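Local coordinates for protein halorhodopsin (PDB 2JAF) that probably pumps chloride ions across the cell membrane in response to light, using a bound retinal as its chromophore, at residues 31-36 against 75-80; 107-112 against 232-237; 115-120 against 140-145; 205-210 against 239-244. The protein carries 2 engineered substitutions. One frame throughout, in Å; residues are numbered along the deposited sequence. Where two conformers were deposited one is given.

The four contacts illustrate how a bundle of membrane helices closes around one buried chromophore. Contact 4 holds the lysine that is covalently bonded to retinal, and contacts 2 and 3 supply further walls of the same pocket; their centres lie about 10 Å and 13 Å from that of contact 4. Contact 1 stands further off, its Tyr77 side chain about 8 Å from the retinal, but it joins contact 2 directly, their centres being about 9 Å apart. There Ser32 O meets Ser235 OG at 2.7 Å, probably as a hydrogen bond. Contacts 2 and 3 share helix 106-127, contacts 2 and 4 share helix 227-255, and Trp207 of contact 4 packs against Thr116 and Asp141 of contact 3.

Contact 1 of 4, residues 31-36 against 75-80; sequences SSLWVN and SSYLGL. With PLM (palmitic acid), chain D.
Asn36 and Tyr77 meet through both polar and apolar atoms, and the two kinds of contact are spatially distinct. The polar one is a hydrogen bond from Asn36 ND2 to Tyr77 OH, 2.9 Å long with an N-H...O angle of 155°. The hydroxyl oxygen lies almost in the amide plane, as suits an amide N-H. This amide stands steeply to the aromatic ring, their planes 77° apart. Tyr77 OH is gripped from elsewhere as well, by hydrogen bonds with Asp238 OD2 and Arg108 NH1, while Asn36 ND2 also bonds to Ser235 O; the buried polar ends are thus tied into one network.

The apolar contacts are made to one face and one edge of the same ring. Asn36 CB sits over the face, 3.7 Å from the centroid of the Tyr77 ring, a CH-pi contact. At the ring's edge, in its plane, Leu33 CD2 comes 3.8 Å from Tyr77 CD1. That methyl serves twice, since Leu33 CD2 also lies 3.9 Å from Leu80 CD1, the two leucine side chains crossing at about a right angle. Tyr77 CG stands anti to its own carbonyl carbon (chi1 -77°), on a CB that already points at the opposite helix, and this carries the ring in beside Leu33 and Asn36.

The backbones come closest at Leu33 and Tyr77, whose CA atoms are 6.0 Å apart. Helices 27-50 and 58-82 run roughly antiparallel here as consecutive members of the seven-helix rhodopsin bundle. Helix 227-255 packs on Ser32 and Asn36, Arg108 of helix 106-127 touches both leucines, and Trp34 reaches Phe160 of the second subunit.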
# COMPACT_ATOMS: atom_id res chain seq x y z
N SER A 31 3.08 -30.23 5.78
CA SER A 31 3.21 -30.56 4.36
C SER A 31 2.50 -29.58 3.43
O SER A 31 3.00 -29.29 2.34
CB SER A 31 2.72 -32.00 4.10
OG SER A 31 1.40 -32.20 4.57
N SER A 32 1.35 -29.07 3.85
CA SER A 32 0.59 -28.13 3.03
C SER A 32 1.38 -26.85 2.78
O SER A 32 1.10 -26.11 1.83
CB SER A 32 -0.74 -27.78 3.71
OG SER A 32 -0.54 -26.95 4.85
N LEU A 33 2.37 -26.57 3.62
CA LEU A 33 3.18 -25.38 3.47
C LEU A 33 4.47 -25.66 2.69
O LEU A 33 4.80 -24.94 1.75
CB LEU A 33 3.52 -24.79 4.84
CG LEU A 33 2.32 -24.56 5.76
CD1 LEU A 33 2.80 -24.05 7.12
CD2 LEU A 33 1.35 -23.57 5.12
N TRP A 34 5.20 -26.70 3.08
CA TRP A 34 6.44 -27.04 2.39
C TRP A 34 6.21 -27.38 0.93
O TRP A 34 7.04 -27.07 0.07
CB TRP A 34 7.15 -28.21 3.07
CG TRP A 34 7.89 -27.82 4.30
CD1 TRP A 34 7.63 -28.22 5.59
CD2 TRP A 34 9.02 -26.93 4.38
NE1 TRP A 34 8.52 -27.63 6.46
CE2 TRP A 34 9.38 -26.84 5.74
CE3 TRP A 34 9.75 -26.21 3.43
CZ2 TRP A 34 10.46 -26.05 6.18
CZ3 TRP A 34 10.82 -25.42 3.87
CH2 TRP A 34 11.16 -25.35 5.23
N VAL A 35 5.08 -28.02 0.64
CA VAL A 35 4.77 -28.41 -0.73
C VAL A 35 4.77 -27.18 -1.64
O VAL A 35 5.28 -27.25 -2.76
CB VAL A 35 3.40 -29.13 -0.82
CG1 VAL A 35 2.28 -28.20 -0.37
CG2 VAL A 35 3.15 -29.58 -2.25
N ASN A 36 4.22 -26.06 -1.18
CA ASN A 36 4.20 -24.89 -2.05
C ASN A 36 5.47 -24.07 -2.07
O ASN A 36 5.68 -23.27 -2.98
CB ASN A 36 2.97 -24.01 -1.75
CG ASN A 36 1.73 -24.53 -2.47
OD1 ASN A 36 1.83 -25.39 -3.35
ND2 ASN A 36 0.57 -24.01 -2.10
N SER A 75 7.24 -16.06 -0.36
CA SER A 75 7.36 -15.18 0.80
C SER A 75 6.25 -15.48 1.79
O SER A 75 6.48 -15.55 3.00
CB SER A 75 7.26 -13.71 0.37
OG SER A 75 7.16 -12.86 1.50
N SER A 76 5.04 -15.68 1.28
CA SER A 76 3.89 -15.97 2.13
C SER A 76 4.09 -17.26 2.91
O SER A 76 3.92 -17.30 4.13
CB SER A 76 2.62 -16.07 1.30
OG SER A 76 1.50 -16.34 2.14
N TYR A 77 4.48 -18.32 2.21
CA TYR A 77 4.67 -19.60 2.87
C TYR A 77 5.82 -19.60 3.88
O TYR A 77 5.75 -20.31 4.89
CB TYR A 77 4.84 -20.70 1.81
CG TYR A 77 3.50 -21.08 1.21
CD1 TYR A 77 2.60 -21.89 1.91
CD2 TYR A 77 3.09 -20.56 -0.02
CE1 TYR A 77 1.33 -22.17 1.40
CE2 TYR A 77 1.82 -20.83 -0.54
CZ TYR A 77 0.95 -21.64 0.18
OH TYR A 77 -0.32 -21.88 -0.32
N LEU A 78 6.85 -18.80 3.64
CA LEU A 78 7.96 -18.70 4.59
C LEU A 78 7.44 -18.02 5.86
O LEU A 78 7.82 -18.38 6.97
CB LEU A 78 9.10 -17.86 4.01
CG LEU A 78 9.79 -18.41 2.76
CD1 LEU A 78 10.83 -17.40 2.28
CD2 LEU A 78 10.44 -19.75 3.07
N GLY A 79 6.58 -17.03 5.68
CA GLY A 79 6.01 -16.33 6.83
C GLY A 79 5.24 -17.32 7.68
O GLY A 79 5.34 -17.32 8.91
N LEU A 80 4.46 -18.18 7.02
CA LEU A 80 3.67 -19.18 7.72
C LEU A 80 4.55 -20.25 8.37
O LEU A 80 4.41 -20.54 9.56
CB LEU A 80 2.69 -19.85 6.75
CG LEU A 80 1.67 -18.93 6.07
CD1 LEU A 80 0.79 -19.74 5.12
CD2 LEU A 80 0.83 -18.24 7.13
C1 PLM D . 5.24 -11.99 4.22
O1 PLM D . 6.02 -12.31 5.13
O2 PLM D . 5.13 -12.66 3.17
C2 PLM D . 4.40 -10.74 4.44
C3 PLM D . 4.40 -9.73 3.29
C4 PLM D . 3.49 -8.58 3.69
C5 PLM D . 3.46 -7.54 2.59
C6 PLM D . 2.06 -7.23 2.12
C7 PLM D . 2.20 -5.99 1.25
C8 PLM D . 0.87 -5.53 0.70
C9 PLM D . 1.09 -4.32 -0.18
CA PLM D . -0.22 -3.80 -0.74
CB PLM D . -0.19 -2.85 -1.94
CC PLM D . 0.40 -3.39 -3.23
CD PLM D . 0.28 -2.31 -4.29
CE PLM D . 0.84 -2.79 -5.63
CF PLM D . 0.89 -1.60 -6.58
CG PLM D . 1.44 -2.02 -7.94

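Contact 2 of 4, residues 107-112 against 232-237; sequences GRYLTW and WAYSVL. With RET (retinal), chain G; PLM (palmitic acid), chain D.
Arg108 spans the gap to Tyr234 and Ser235, and its course explains how helices whose segment axes come no nearer than 12.8 Å can still touch. From a CB directed at segment 232-237, CG lies anti to the carbonyl carbon (chi1 -74°), and the chain then runs extended to NE. CD is the first atom to arrive, 3.8 Å from Tyr234 CD2. NE passes beside the same ring and hydrogen-bonds Gln105 OE1. CZ lies under Tyr234 CB, which sits over the centre of the guanidinium face, 3.4 Å above its plane. NH1 skirts that CB and bonds to Tyr77 OH. NH2 completes the bridge with a hydrogen bond to Ser235 OG, 3.2 Å at 158° and close to the guanidinium plane; it also bonds Ser231 OG.

Next to the arginine, Trp112 turns its edge toward the face of Tyr234 in an offset edge-to-face pair, centroids 5.8 Å apart and planes at 65°. One face of this indole is turned to the edge of the polyene, with Trp112 CD1 3.6 Å from RET C14; Arg108 O lies over the other. A tryptophan whose face meets the chromophore is characteristic of the retinal pocket of the bacteriorhodopsin-like fold.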
# COMPACT_ATOMS: atom_id res chain seq x y z
N GLY A 107 -1.19 -14.74 7.78
CA GLY A 107 -0.21 -14.29 6.81
C GLY A 107 -0.72 -14.53 5.40
O GLY A 107 -0.31 -13.86 4.46
N ARG A 108 -1.62 -15.50 5.23
CA ARG A 108 -2.15 -15.74 3.89
C ARG A 108 -2.94 -14.51 3.45
O ARG A 108 -2.72 -13.97 2.36
CB ARG A 108 -3.09 -16.95 3.87
CG ARG A 108 -2.43 -18.31 3.97
CD ARG A 108 -3.49 -19.41 3.81
NE ARG A 108 -2.97 -20.76 3.97
CZ ARG A 108 -2.38 -21.47 3.01
NH1 ARG A 108 -2.21 -20.96 1.79
NH2 ARG A 108 -1.97 -22.70 3.26
N TYR A 109 -3.84 -14.06 4.32
CA TYR A 109 -4.69 -12.91 4.02
C TYR A 109 -3.86 -11.66 3.76
O TYR A 109 -4.15 -10.89 2.84
CB TYR A 109 -5.69 -12.71 5.18
CG TYR A 109 -6.23 -14.02 5.73
CD1 TYR A 109 -6.50 -15.10 4.88
CD2 TYR A 109 -6.43 -14.20 7.09
CE1 TYR A 109 -6.96 -16.32 5.37
CE2 TYR A 109 -6.89 -15.42 7.60
CZ TYR A 109 -7.15 -16.47 6.74
OH TYR A 109 -7.59 -17.68 7.23
N LEU A 110 -2.81 -11.48 4.55
CA LEU A 110 -1.94 -10.32 4.39
C LEU A 110 -1.17 -10.30 3.06
O LEU A 110 -1.14 -9.29 2.36
CB LEU A 110 -0.93 -10.25 5.53
CG LEU A 110 0.05 -9.08 5.43
CD1 LEU A 110 -0.71 -7.77 5.65
CD2 LEU A 110 1.16 -9.23 6.46
N THR A 111 -0.54 -11.42 2.71
CA THR A 111 0.22 -11.46 1.47
C THR A 111 -0.66 -11.41 0.22
O THR A 111 -0.21 -10.98 -0.84
CB THR A 111 1.14 -12.70 1.42
OG1 THR A 111 0.35 -13.88 1.31
CG2 THR A 111 1.99 -12.77 2.68
N TRP A 112 -1.91 -11.85 0.34
CA TRP A 112 -2.81 -11.81 -0.81
C TRP A 112 -2.93 -10.35 -1.26
O TRP A 112 -3.18 -10.07 -2.44
CB TRP A 112 -4.22 -12.32 -0.46
CG TRP A 112 -4.33 -13.80 -0.20
CD1 TRP A 112 -3.45 -14.77 -0.58
CD2 TRP A 112 -5.41 -14.48 0.47
NE1 TRP A 112 -3.90 -16.01 -0.19
CE2 TRP A 112 -5.10 -15.86 0.46
CE3 TRP A 112 -6.60 -14.05 1.07
CZ2 TRP A 112 -5.94 -16.82 1.04
CZ3 TRP A 112 -7.43 -15.01 1.65
CH2 TRP A 112 -7.10 -16.37 1.63
N TRP A 232 -4.55 -27.11 3.56
CA TRP A 232 -4.36 -27.80 2.29
C TRP A 232 -5.30 -27.27 1.20
O TRP A 232 -4.92 -27.20 0.03
CB TRP A 232 -4.55 -29.32 2.44
CG TRP A 232 -3.24 -30.08 2.59
CD1 TRP A 232 -2.75 -30.64 3.74
CD2 TRP A 232 -2.23 -30.29 1.59
NE1 TRP A 232 -1.50 -31.18 3.51
CE2 TRP A 232 -1.17 -30.98 2.19
CE3 TRP A 232 -2.13 -29.95 0.22
CZ2 TRP A 232 -0.00 -31.35 1.49
CZ3 TRP A 232 -0.98 -30.32 -0.48
CH2 TRP A 232 0.07 -31.01 0.16
N ALA A 233 -6.52 -26.91 1.59
CA ALA A 233 -7.48 -26.40 0.61
C ALA A 233 -6.93 -25.13 -0.03
O ALA A 233 -6.93 -24.99 -1.26
CB ALA A 233 -8.84 -26.14 1.28
N TYR A 234 -6.47 -24.20 0.80
CA TYR A 234 -5.90 -22.94 0.31
C TYR A 234 -4.66 -23.22 -0.55
O TYR A 234 -4.46 -22.59 -1.60
CB TYR A 234 -5.50 -22.04 1.48
CG TYR A 234 -6.63 -21.38 2.25
CD1 TYR A 234 -7.60 -20.62 1.60
CD2 TYR A 234 -6.68 -21.45 3.65
CE1 TYR A 234 -8.58 -19.93 2.32
CE2 TYR A 234 -7.66 -20.77 4.37
CZ TYR A 234 -8.60 -20.01 3.71
OH TYR A 234 -9.55 -19.31 4.42
N SER A 235 -3.82 -24.15 -0.10
CA SER A 235 -2.61 -24.49 -0.83
C SER A 235 -2.92 -25.03 -2.21
O SER A 235 -2.26 -24.67 -3.18
CB SER A 235 -1.77 -25.51 -0.05
OG SER A 235 -1.23 -24.90 1.11
N VAL A 236 -3.93 -25.89 -2.31
CA VAL A 236 -4.31 -26.43 -3.62
C VAL A 236 -4.85 -25.30 -4.50
O VAL A 236 -4.57 -25.25 -5.70
CB VAL A 236 -5.38 -27.53 -3.50
CG1 VAL A 236 -5.91 -27.89 -4.88
CG2 VAL A 236 -4.78 -28.75 -2.82
N LEU A 237 -5.63 -24.40 -3.91
CA LEU A 237 -6.17 -23.29 -4.70
C LEU A 237 -5.01 -22.44 -5.23
O LEU A 237 -5.02 -22.02 -6.39
CB LEU A 237 -7.11 -22.43 -3.84
CG LEU A 237 -8.48 -23.06 -3.59
CD1 LEU A 237 -9.26 -22.20 -2.61
CD2 LEU A 237 -9.25 -23.17 -4.93
C1 RET G . -11.69 -14.08 1.89
C2 RET G . -12.75 -13.98 3.10
C3 RET G . -13.78 -12.84 3.02
C4 RET G . -14.66 -12.96 1.69
C5 RET G . -13.82 -13.13 0.36
C6 RET G . -12.37 -13.69 0.42
C7 RET G . -11.59 -13.73 -0.86
C8 RET G . -10.29 -14.04 -1.14
C9 RET G . -9.76 -14.26 -2.46
C10 RET G . -8.43 -14.68 -2.37
C11 RET G . -7.65 -15.00 -3.46
C12 RET G . -6.34 -15.47 -3.26
C13 RET G . -5.42 -15.75 -4.34
C14 RET G . -4.14 -16.16 -3.88
C15 RET G . -3.01 -16.29 -4.66
C16 RET G . -10.56 -13.07 2.30
C17 RET G . -11.14 -15.60 1.93
C18 RET G . -14.54 -12.74 -0.92
C19 RET G . -10.70 -14.20 -3.79
C20 RET G . -5.83 -15.66 -5.83
C1 PLM D . 5.24 -11.99 4.22
O1 PLM D . 6.02 -12.31 5.13
O2 PLM D . 5.13 -12.66 3.17
C2 PLM D . 4.40 -10.74 4.44
C3 PLM D . 4.40 -9.73 3.29
C4 PLM D . 3.49 -8.58 3.69
C5 PLM D . 3.46 -7.54 2.59
C6 PLM D . 2.06 -7.23 2.12
C7 PLM D . 2.20 -5.99 1.25
C8 PLM D . 0.87 -5.53 0.70
C9 PLM D . 1.09 -4.32 -0.18
CA PLM D . -0.22 -3.80 -0.74
CB PLM D . -0.19 -2.85 -1.94
CC PLM D . 0.40 -3.39 -3.23
CD PLM D . 0.28 -2.31 -4.29
CE PLM D . 0.84 -2.79 -5.63
CF PLM D . 0.89 -1.60 -6.58
CG PLM D . 1.44 -2.02 -7.94

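Contact 3 of 4, residues 115-120 against 140-145; sequences STPMIL and ADIGMC. With RET (retinal), chain G.
The carboxylate of Asp141 is the flat group of this contact, and Thr116, Pro117 and Leu120 of the facing helix gather around it. Leu120 CD1 lies to one side of its plane, 3.6 Å from CG. Thr116 OG1 approaches OD2, and Pro117 CD comes 3.2 Å from the same oxygen, so one carboxylate oxygen meets two residues of the proline turn. Trp207, from helix 193-216, packs near OD1.

The motif is an antiparallel pair of consecutive helices, 106-127 and 131-153, in the seven-helix bundle of the microbial rhodopsins. An aspartate-threonine pair likewise links the corresponding helices of bacteriorhodopsin. Helix 106-127 is kinked here, because the nitrogen of Pro117 cannot bond to the turn before.

Asp141 CG stands anti to the backbone N (chi1 -173°), which carries the carboxylate across to Thr116. Trp112 O of the same helix is a second possible acceptor for that hydroxyl, so which of the two takes its single proton is left open, and Cys145 SG lies 3.6 Å from Thr116 OG1.

The methyl branch of Thr116 serves the chromophore: CG2 is 3.6 Å from RET C13, while Met144, its chain bent at the thioether, brings CE to 3.7 Å from RET C9. Both residues belong to the retinal pocket. The separation of Thr116 OG1 from Asp141 OD2 is 2.4 Å, a very short approach whose exact value is doubtful.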
# COMPACT_ATOMS: atom_id res chain seq x y z
N SER A 115 0.02 -10.26 -3.70
CA SER A 115 -0.03 -11.22 -4.79
C SER A 115 -1.26 -11.08 -5.70
O SER A 115 -1.13 -11.23 -6.92
CB SER A 115 0.05 -12.66 -4.26
OG SER A 115 -1.09 -12.99 -3.48
N THR A 116 -2.44 -10.82 -5.14
CA THR A 116 -3.60 -10.70 -6.02
C THR A 116 -3.50 -9.46 -6.90
O THR A 116 -3.92 -9.49 -8.06
CB THR A 116 -4.96 -10.78 -5.25
OG1 THR A 116 -5.01 -9.86 -4.15
CG2 THR A 116 -5.16 -12.18 -4.71
N PRO A 117 -2.93 -8.36 -6.39
CA PRO A 117 -2.81 -7.19 -7.26
C PRO A 117 -1.85 -7.50 -8.42
O PRO A 117 -2.00 -6.98 -9.53
CB PRO A 117 -2.28 -6.11 -6.32
CG PRO A 117 -2.98 -6.45 -5.04
CD PRO A 117 -2.79 -7.96 -4.97
N MET A 118 -0.86 -8.36 -8.18
CA MET A 118 0.08 -8.72 -9.23
C MET A 118 -0.60 -9.60 -10.28
O MET A 118 -0.30 -9.50 -11.48
CB MET A 118 1.31 -9.42 -8.65
CG MET A 118 2.31 -8.44 -8.05
SD MET A 118 2.79 -7.15 -9.24
CE MET A 118 1.65 -5.85 -8.80
N ILE A 119 -1.51 -10.47 -9.84
CA ILE A 119 -2.24 -11.32 -10.78
C ILE A 119 -3.07 -10.40 -11.67
O ILE A 119 -3.11 -10.57 -12.89
CB ILE A 119 -3.19 -12.30 -10.03
CG1 ILE A 119 -2.37 -13.34 -9.26
CG2 ILE A 119 -4.13 -12.99 -11.03
CD1 ILE A 119 -3.22 -14.29 -8.41
N LEU A 120 -3.74 -9.43 -11.05
CA LEU A 120 -4.57 -8.48 -11.78
C LEU A 120 -3.74 -7.57 -12.68
O LEU A 120 -4.19 -7.16 -13.76
CB LEU A 120 -5.40 -7.64 -10.79
CG LEU A 120 -6.39 -8.48 -9.96
CD1 LEU A 120 -7.01 -7.65 -8.84
CD2 LEU A 120 -7.47 -9.05 -10.88
N ALA A 140 -9.87 -2.06 -5.04
CA ALA A 140 -10.97 -2.91 -4.60
C ALA A 140 -10.42 -4.22 -4.10
O ALA A 140 -10.91 -4.80 -3.12
CB ALA A 140 -11.94 -3.15 -5.77
N ASP A 141 -9.38 -4.70 -4.78
CA ASP A 141 -8.75 -5.96 -4.42
C ASP A 141 -8.10 -5.84 -3.05
O ASP A 141 -8.21 -6.73 -2.21
CB ASP A 141 -7.71 -6.33 -5.47
CG ASP A 141 -7.13 -7.71 -5.24
OD1 ASP A 141 -7.81 -8.71 -5.57
OD2 ASP A 141 -6.00 -7.79 -4.72
N ILE A 142 -7.41 -4.73 -2.81
CA ILE A 142 -6.75 -4.52 -1.53
C ILE A 142 -7.81 -4.47 -0.43
O ILE A 142 -7.62 -5.02 0.65
CB ILE A 142 -5.91 -3.22 -1.55
CG1 ILE A 142 -4.70 -3.42 -2.48
CG2 ILE A 142 -5.42 -2.88 -0.14
CD1 ILE A 142 -3.88 -2.17 -2.73
N GLY A 143 -8.94 -3.82 -0.72
CA GLY A 143 -10.02 -3.75 0.25
C GLY A 143 -10.55 -5.13 0.60
O GLY A 143 -10.82 -5.43 1.77
N MET A 144 -10.68 -5.99 -0.41
CA MET A 144 -11.17 -7.34 -0.19
C MET A 144 -10.23 -8.08 0.74
O MET A 144 -10.65 -8.74 1.70
CB MET A 144 -11.28 -8.09 -1.54
CG MET A 144 -11.59 -9.59 -1.44
SD MET A 144 -11.42 -10.42 -3.05
CE MET A 144 -9.65 -10.63 -3.11
N CYS A 145 -8.93 -7.95 0.48
CA CYS A 145 -7.93 -8.62 1.29
C CYS A 145 -7.85 -8.13 2.73
O CYS A 145 -7.76 -8.95 3.65
CB CYS A 145 -6.55 -8.49 0.64
SG CYS A 145 -6.43 -9.39 -0.91
C1 RET G . -11.69 -14.08 1.89
C2 RET G . -12.75 -13.98 3.10
C3 RET G . -13.78 -12.84 3.02
C4 RET G . -14.66 -12.96 1.69
C5 RET G . -13.82 -13.13 0.36
C6 RET G . -12.37 -13.69 0.42
C7 RET G . -11.59 -13.73 -0.86
C8 RET G . -10.29 -14.04 -1.14
C9 RET G . -9.76 -14.26 -2.46
C10 RET G . -8.43 -14.68 -2.37
C11 RET G . -7.65 -15.00 -3.46
C12 RET G . -6.34 -15.47 -3.26
C13 RET G . -5.42 -15.75 -4.34
C14 RET G . -4.14 -16.16 -3.88
C15 RET G . -3.01 -16.29 -4.66
C16 RET G . -10.56 -13.07 2.30
C17 RET G . -11.14 -15.60 1.93
C18 RET G . -14.54 -12.74 -0.92
C19 RET G . -10.70 -14.20 -3.79
C20 RET G . -5.83 -15.66 -5.83

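Contact 4 of 4, residues 205-210 against 239-244; sequences VLWLGY and VFAKYV. With RET (retinal), chain G.
The Schiff-base end of the retinal pocket is built here, where Leu206, Trp207 and Tyr210 of helix 193-216 face Phe240 and Ala241 of helix 227-255, next to the lysine that carries the chromophore. Lys242 NZ is covalently bonded to RET C15. Its chain runs extended through CE and bends only at the last torsion (chi4 65°), which sets NZ on the polyene. Helix 227-255 widens at this place into a pi-type turn, Val244 N bonding to Val239 O, as also occurs beside the retinal lysine of bacteriorhodopsin.

Two aromatic side chains line the polyene. Trp207 has the C20 methyl of retinal over one face of its indole, offset toward the rim, with NE1 at 3.5 Å from RET C20. Tyr210 lies flatter along the chain: RET C12 is over the centre of its ring, 3.4 Å above the plane. The ring's hydroxyl goes on to hydrogen-bond Asp238 OD1.

Direct packing between the helices centres on Ala241, whose CA is 6.0 Å from Leu206 CA, the nearest such pair across the two segments. Ala241 CB comes 3.6 Å from Tyr210 OH, at the edge of that ring, and Leu206 CD1 reaches over to Phe240 CB at 3.8 Å. The apolar contact of Leu206 with Phe240 is nearer the surface, whereas Trp207 and Tyr210 are buried.

A water bridges the helices. It accepts from Trp207 NE1, in the plane of the indole, and donates to Ala241 O over 2.6 Å.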
# COMPACT_ATOMS: atom_id res chain seq x y z
N VAL A 205 -13.68 -18.80 -11.20
CA VAL A 205 -13.91 -20.08 -10.52
C VAL A 205 -12.96 -20.34 -9.36
O VAL A 205 -13.39 -20.69 -8.26
CB VAL A 205 -13.83 -21.25 -11.53
CG1 VAL A 205 -14.01 -22.58 -10.80
CG2 VAL A 205 -14.91 -21.09 -12.59
N LEU A 206 -11.66 -20.17 -9.59
CA LEU A 206 -10.70 -20.44 -8.53
C LEU A 206 -10.79 -19.42 -7.39
O LEU A 206 -10.71 -19.80 -6.22
CB LEU A 206 -9.29 -20.48 -9.10
CG LEU A 206 -9.10 -21.57 -10.17
CD1 LEU A 206 -7.72 -21.45 -10.79
CD2 LEU A 206 -9.30 -22.94 -9.55
N TRP A 207 -10.94 -18.14 -7.71
CA TRP A 207 -11.03 -17.12 -6.66
C TRP A 207 -12.25 -17.34 -5.76
O TRP A 207 -12.22 -17.02 -4.57
CB TRP A 207 -11.02 -15.71 -7.26
CG TRP A 207 -9.64 -15.26 -7.74
CD1 TRP A 207 -8.73 -16.02 -8.43
CD2 TRP A 207 -9.09 -13.94 -7.66
NE1 TRP A 207 -7.65 -15.24 -8.78
CE2 TRP A 207 -7.84 -13.97 -8.33
CE3 TRP A 207 -9.52 -12.73 -7.09
CZ2 TRP A 207 -7.02 -12.83 -8.45
CZ3 TRP A 207 -8.71 -11.60 -7.21
CH2 TRP A 207 -7.48 -11.66 -7.88
N LEU A 208 -13.33 -17.89 -6.32
CA LEU A 208 -14.52 -18.16 -5.53
C LEU A 208 -14.24 -19.25 -4.50
O LEU A 208 -14.92 -19.34 -3.47
CB LEU A 208 -15.68 -18.60 -6.44
CG LEU A 208 -16.45 -17.48 -7.14
CD1 LEU A 208 -17.32 -18.04 -8.25
CD2 LEU A 208 -17.31 -16.76 -6.11
N GLY A 209 -13.23 -20.08 -4.76
CA GLY A 209 -12.90 -21.13 -3.82
C GLY A 209 -12.39 -20.61 -2.48
O GLY A 209 -12.63 -21.23 -1.44
N TYR A 210 -11.70 -19.47 -2.49
CA TYR A 210 -11.17 -18.95 -1.23
C TYR A 210 -12.22 -18.59 -0.18
O TYR A 210 -12.09 -19.01 0.97
CB TYR A 210 -10.23 -17.76 -1.50
CG TYR A 210 -8.98 -18.19 -2.25
CD1 TYR A 210 -9.01 -18.39 -3.63
CD2 TYR A 210 -7.78 -18.42 -1.57
CE1 TYR A 210 -7.86 -18.79 -4.33
CE2 TYR A 210 -6.63 -18.83 -2.26
CZ TYR A 210 -6.67 -19.01 -3.63
OH TYR A 210 -5.54 -19.39 -4.31
N VAL A 239 -2.02 -23.38 -5.95
CA VAL A 239 -1.33 -24.07 -7.03
C VAL A 239 -1.95 -23.72 -8.38
O VAL A 239 -1.24 -23.42 -9.34
CB VAL A 239 -1.35 -25.61 -6.84
CG1 VAL A 239 -0.84 -26.29 -8.11
CG2 VAL A 239 -0.48 -26.00 -5.66
N PHE A 240 -3.27 -23.73 -8.44
CA PHE A 240 -3.97 -23.42 -9.69
C PHE A 240 -4.16 -21.93 -9.96
O PHE A 240 -3.93 -21.46 -11.08
CB PHE A 240 -5.32 -24.15 -9.72
CG PHE A 240 -5.19 -25.64 -9.84
CD1 PHE A 240 -4.90 -26.23 -11.06
CD2 PHE A 240 -5.26 -26.45 -8.71
CE1 PHE A 240 -4.67 -27.60 -11.16
CE2 PHE A 240 -5.03 -27.83 -8.79
CZ PHE A 240 -4.74 -28.40 -10.02
N ALA A 241 -4.56 -21.18 -8.94
CA ALA A 241 -4.80 -19.75 -9.13
C ALA A 241 -3.52 -18.95 -9.36
O ALA A 241 -3.57 -17.85 -9.91
CB ALA A 241 -5.57 -19.17 -7.94
N LYS A 242 -2.39 -19.50 -8.94
CA LYS A 242 -1.11 -18.81 -9.14
C LYS A 242 -0.15 -19.47 -10.11
O LYS A 242 0.16 -18.92 -11.17
CB LYS A 242 -0.37 -18.63 -7.81
CG LYS A 242 -0.93 -17.58 -6.89
CD LYS A 242 -0.08 -17.49 -5.63
CE LYS A 242 -0.44 -16.31 -4.75
NZ LYS A 242 -1.79 -16.41 -4.21
N TYR A 243 0.34 -20.65 -9.76
CA TYR A 243 1.32 -21.33 -10.59
C TYR A 243 0.79 -21.77 -11.95
O TYR A 243 1.37 -21.40 -12.97
CB TYR A 243 1.95 -22.51 -9.84
CG TYR A 243 2.28 -22.22 -8.38
CD1 TYR A 243 2.69 -20.95 -7.98
CD2 TYR A 243 2.13 -23.20 -7.40
CE1 TYR A 243 2.92 -20.65 -6.63
CE2 TYR A 243 2.35 -22.92 -6.06
CZ TYR A 243 2.74 -21.64 -5.67
OH TYR A 243 2.89 -21.35 -4.34
N VAL A 244 -0.29 -22.54 -11.97
CA VAL A 244 -0.85 -23.00 -13.23
C VAL A 244 -1.35 -21.81 -14.03
O VAL A 244 -1.11 -21.71 -15.24
CB VAL A 244 -2.00 -24.03 -13.01
CG1 VAL A 244 -2.69 -24.36 -14.34
CG2 VAL A 244 -1.43 -25.32 -12.42
C1 RET G . -11.69 -14.08 1.89
C2 RET G . -12.75 -13.98 3.10
C3 RET G . -13.78 -12.84 3.02
C4 RET G . -14.66 -12.96 1.69
C5 RET G . -13.82 -13.13 0.36
C6 RET G . -12.37 -13.69 0.42
C7 RET G . -11.59 -13.73 -0.86
C8 RET G . -10.29 -14.04 -1.14
C9 RET G . -9.76 -14.26 -2.46
C10 RET G . -8.43 -14.68 -2.37
C11 RET G . -7.65 -15.00 -3.46
C12 RET G . -6.34 -15.47 -3.26
C13 RET G . -5.42 -15.75 -4.34
C14 RET G . -4.14 -16.16 -3.88
C15 RET G . -3.01 -16.29 -4.66
C16 RET G . -10.56 -13.07 2.30
C17 RET G . -11.14 -15.60 1.93
C18 RET G . -14.54 -12.74 -0.92
C19 RET G . -10.70 -14.20 -3.79
C20 RET G . -5.83 -15.66 -5.83
O HOH W 1 -5.67 -16.44 -10.59